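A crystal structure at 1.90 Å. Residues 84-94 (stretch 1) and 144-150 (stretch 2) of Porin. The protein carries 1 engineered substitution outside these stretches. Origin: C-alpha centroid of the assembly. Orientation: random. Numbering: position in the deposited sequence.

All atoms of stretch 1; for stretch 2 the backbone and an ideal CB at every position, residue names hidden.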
# COMPACT_ATOMS: atom_id res chain seq x y z
N ASN A 84 -6.31 -16.28 -0.18
CA ASN A 84 -5.06 -16.56 0.59
C ASN A 84 -5.47 -16.97 1.99
O ASN A 84 -5.54 -16.15 2.91
CB ASN A 84 -4.24 -15.24 0.58
CG ASN A 84 -2.89 -15.31 1.25
OD1 ASN A 84 -2.39 -16.38 1.67
ND2 ASN A 84 -2.26 -14.12 1.38
N VAL A 85 -5.81 -18.22 2.24
CA VAL A 85 -6.33 -18.75 3.46
C VAL A 85 -5.29 -19.21 4.48
O VAL A 85 -4.14 -19.46 4.10
CB VAL A 85 -7.30 -19.95 3.18
CG1 VAL A 85 -8.41 -19.51 2.17
CG2 VAL A 85 -6.60 -21.18 2.55
N ASP A 86 -5.73 -19.27 5.72
CA ASP A 86 -5.05 -19.95 6.79
C ASP A 86 -5.32 -21.45 6.62
O ASP A 86 -6.46 -21.87 6.42
CB ASP A 86 -5.57 -19.51 8.19
CG ASP A 86 -5.04 -18.11 8.48
OD1 ASP A 86 -3.77 -17.94 8.64
OD2 ASP A 86 -5.85 -17.12 8.52
N THR A 87 -4.26 -22.24 6.70
CA THR A 87 -4.37 -23.69 6.50
C THR A 87 -4.42 -24.46 7.83
O THR A 87 -4.07 -23.98 8.92
CB THR A 87 -3.15 -24.21 5.73
OG1 THR A 87 -1.96 -23.91 6.44
CG2 THR A 87 -3.03 -23.59 4.33
N ALA A 88 -4.95 -25.68 7.72
CA ALA A 88 -5.13 -26.47 8.94
C ALA A 88 -3.86 -26.75 9.72
O ALA A 88 -3.80 -26.52 10.94
CB ALA A 88 -5.88 -27.76 8.57
N PHE A 89 -2.78 -27.15 9.05
CA PHE A 89 -1.56 -27.50 9.78
C PHE A 89 -0.95 -26.27 10.45
O PHE A 89 -0.26 -26.38 11.48
CB PHE A 89 -0.57 -28.12 8.78
CG PHE A 89 0.53 -28.95 9.40
CD1 PHE A 89 0.25 -30.28 9.80
CD2 PHE A 89 1.80 -28.45 9.58
CE1 PHE A 89 1.27 -31.07 10.37
CE2 PHE A 89 2.82 -29.21 10.17
CZ PHE A 89 2.53 -30.52 10.56
N ASP A 90 -1.20 -25.10 9.86
CA ASP A 90 -0.65 -23.86 10.41
C ASP A 90 -1.58 -23.29 11.46
O ASP A 90 -1.09 -22.48 12.25
CB ASP A 90 -0.39 -22.86 9.27
CG ASP A 90 0.43 -21.62 9.69
OD1 ASP A 90 1.55 -21.74 10.15
OD2 ASP A 90 -0.06 -20.48 9.53
N SER A 91 -2.86 -23.66 11.49
CA SER A 91 -3.73 -23.00 12.47
C SER A 91 -4.03 -23.76 13.75
O SER A 91 -4.49 -23.12 14.69
CB SER A 91 -5.10 -22.76 11.77
OG SER A 91 -4.87 -21.93 10.63
N VAL A 92 -3.80 -25.06 13.83
CA VAL A 92 -4.08 -25.82 15.03
C VAL A 92 -3.31 -25.26 16.23
O VAL A 92 -2.24 -24.66 16.08
CB VAL A 92 -3.53 -27.27 15.09
CG1 VAL A 92 -4.61 -28.33 14.85
CG2 VAL A 92 -2.44 -27.55 14.05
N ALA A 93 -3.86 -25.51 17.40
CA ALA A 93 -3.21 -25.09 18.66
C ALA A 93 -1.99 -26.03 18.94
O ALA A 93 -1.84 -27.09 18.33
CB ALA A 93 -4.20 -25.20 19.82
N LEU A 94 -1.13 -25.52 19.82
CA LEU A 94 -0.01 -26.19 20.40
C LEU A 94 1.22 -26.31 19.51
O LEU A 94 2.35 -26.31 20.06
CB LEU A 94 -0.41 -27.61 20.90
CG LEU A 94 -1.58 -27.66 21.92
CD1 LEU A 94 -1.84 -29.12 22.33
CD2 LEU A 94 -1.29 -26.78 23.14
N UNK A 144 -12.24 -27.37 14.88
CA UNK A 144 -11.99 -28.18 13.73
C UNK A 144 -11.44 -27.25 12.61
O UNK A 144 -12.08 -26.20 12.41
CB UNK A 144 -13.26 -28.92 13.30
N UNK A 145 -10.53 -27.73 11.81
CA UNK A 145 -10.02 -26.97 10.69
C UNK A 145 -9.87 -27.84 9.46
O UNK A 145 -9.30 -28.93 9.54
CB UNK A 145 -8.68 -26.33 11.05
N UNK A 146 -10.30 -27.36 8.30
CA UNK A 146 -10.13 -28.05 7.06
C UNK A 146 -9.57 -27.09 6.01
O UNK A 146 -10.07 -25.95 6.00
CB UNK A 146 -11.46 -28.66 6.60
N UNK A 147 -8.61 -27.50 5.21
CA UNK A 147 -8.17 -26.51 4.20
C UNK A 147 -7.84 -27.26 2.93
O UNK A 147 -7.42 -28.44 2.99
CB UNK A 147 -6.96 -25.70 4.68
N UNK A 148 -8.09 -26.61 1.81
CA UNK A 148 -7.78 -27.18 0.49
C UNK A 148 -7.09 -26.09 -0.33
O UNK A 148 -7.64 -24.96 -0.44
CB UNK A 148 -9.04 -27.69 -0.21
N UNK A 149 -5.88 -26.34 -0.79
CA UNK A 149 -5.16 -25.29 -1.52
C UNK A 149 -4.80 -25.79 -2.90
O UNK A 149 -4.19 -26.86 -3.06
CB UNK A 149 -3.90 -24.85 -0.77
N UNK A 150 -5.19 -25.05 -3.92
CA UNK A 150 -4.78 -25.40 -5.30
C UNK A 150 -3.76 -24.35 -5.67
O UNK A 150 -4.10 -23.15 -5.76
CB UNK A 150 -5.95 -25.43 -6.29

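Stretch 2 is a single strand, with phi/psi from -107/116 to -143/147, so successive CA-to-CB bonds alternate in direction. Positions 145, 147 and 149 point toward stretch 1, whose short helix, 88-91, lies beside the first two of them.

Position 144 points away, and its ideal CB has no atom of stretch 1 within 5.5 Å. Stretch 1 therefore sets no preference here. The deposited residue is Leu144, which makes no contact.

Position 145 points toward the helix. Its ideal CB lies 4.0 Å from Ala88 CB and 5.1 Å from Ser91 CB, and the two CA atoms of 145 and Ala88 are 5.2 Å apart. Ala88 presents only a methyl group, so the backbones can approach closely, while beyond it the surface continues along Ser91 to Val92. A small residue would fit but leave that surface uncovered; a long aliphatic or an aromatic side chain could lie along it. The deposited residue is Tyr145, with chi1 at -43° (m). Its CB packs on the methyl group, Ala88 CB to Tyr145 CB being 3.9 Å, and the ring runs on past the end of the helix. Ser91 C and Val92 N lie over one face of the ring, Ser91 CB is 3.7 Å from Tyr145 CD2, and Val92 CG1 is 4.2 Å from Tyr145 CE1. The hydroxyl comes within 3.7 Å of stretch 1, measured from Ser91 O to Tyr145 OH, but finds its hydrogen bond elsewhere in the structure.

Position 146 points away, again with nothing within 5.5 Å of its ideal CB, and many side chains would serve. It is Leu146, whose backbone N grazes Ala88 CB at 4.4 Å.

Position 147 gives the sharpest evidence. Its ideal CB sits 3.6 Å from Ala88 N, 3.8 Å from Thr87 CA and 4.2 Å from Asp86 O, so space is short. Ala88 N opens the helix just after the N-cap residue Thr87, and a first-turn amide has no earlier helical carbonyl to bond. A small side chain is favoured, and one with an acceptor could use this NH: serine most simply, threonine perhaps, whereas alanine would fit without bonding. The deposited residue is Ser147. With chi1 at 54° (p), it accepts the hydrogen bond from Ala88 N to Ser147 OG at 2.9 Å, and the N-H...O angle of 170° is nearly linear. The same oxygen packs against Thr87, with Thr87 CA to Ser147 OG at 3.5 Å.

Position 148 points away from stretch 1, which leaves the choice open; it is Tyr148, in the t rotamer.

Position 149 points toward stretch 1 at longer range, its ideal CB being 5.3 Å from Thr87 CG2. Methyl groups of Val85 and Thr87 face it, favouring a mid-sized aliphatic residue such as valine, isoleucine or leucine. Val149 is deposited: its CG2 reaches Thr87 CG2 at 3.9 Å and Val85 CG2 at 4.4 Å.

Position 150 is out of reach and unconstrained by stretch 1; it is Asp150.

Stretch 2 144-150: LYLSYVD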
# COMPACT_ATOMS: atom_id res chain seq x y z
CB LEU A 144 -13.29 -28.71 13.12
CG LEU A 144 -13.72 -30.12 13.45
CD1 LEU A 144 -12.64 -31.07 12.94
CD2 LEU A 144 -13.98 -30.21 14.95
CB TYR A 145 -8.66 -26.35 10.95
CG TYR A 145 -8.42 -25.70 12.27
CD1 TYR A 145 -8.23 -26.50 13.39
CD2 TYR A 145 -8.43 -24.32 12.44
CE1 TYR A 145 -8.03 -25.93 14.63
CE2 TYR A 145 -8.23 -23.72 13.69
CZ TYR A 145 -8.02 -24.55 14.76
OH TYR A 145 -7.77 -24.05 16.04
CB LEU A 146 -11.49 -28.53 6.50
CG LEU A 146 -11.90 -29.90 7.09
CD1 LEU A 146 -13.25 -29.77 7.73
CD2 LEU A 146 -11.89 -30.92 5.96
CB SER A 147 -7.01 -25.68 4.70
OG SER A 147 -5.93 -26.50 5.15
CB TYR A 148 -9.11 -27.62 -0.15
CG TYR A 148 -8.98 -27.86 -1.64
CD1 TYR A 148 -8.47 -29.06 -2.13
CD2 TYR A 148 -9.37 -26.86 -2.51
CE1 TYR A 148 -8.35 -29.24 -3.52
CE2 TYR A 148 -9.27 -27.03 -3.89
CZ TYR A 148 -8.74 -28.23 -4.37
OH TYR A 148 -8.63 -28.36 -5.75
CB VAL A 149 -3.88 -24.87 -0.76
CG1 VAL A 149 -3.12 -23.81 -1.57
CG2 VAL A 149 -4.15 -24.36 0.63
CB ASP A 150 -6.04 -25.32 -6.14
CG ASP A 150 -5.80 -25.68 -7.61
OD1 ASP A 150 -4.65 -25.66 -8.04
OD2 ASP A 150 -6.81 -25.88 -8.32
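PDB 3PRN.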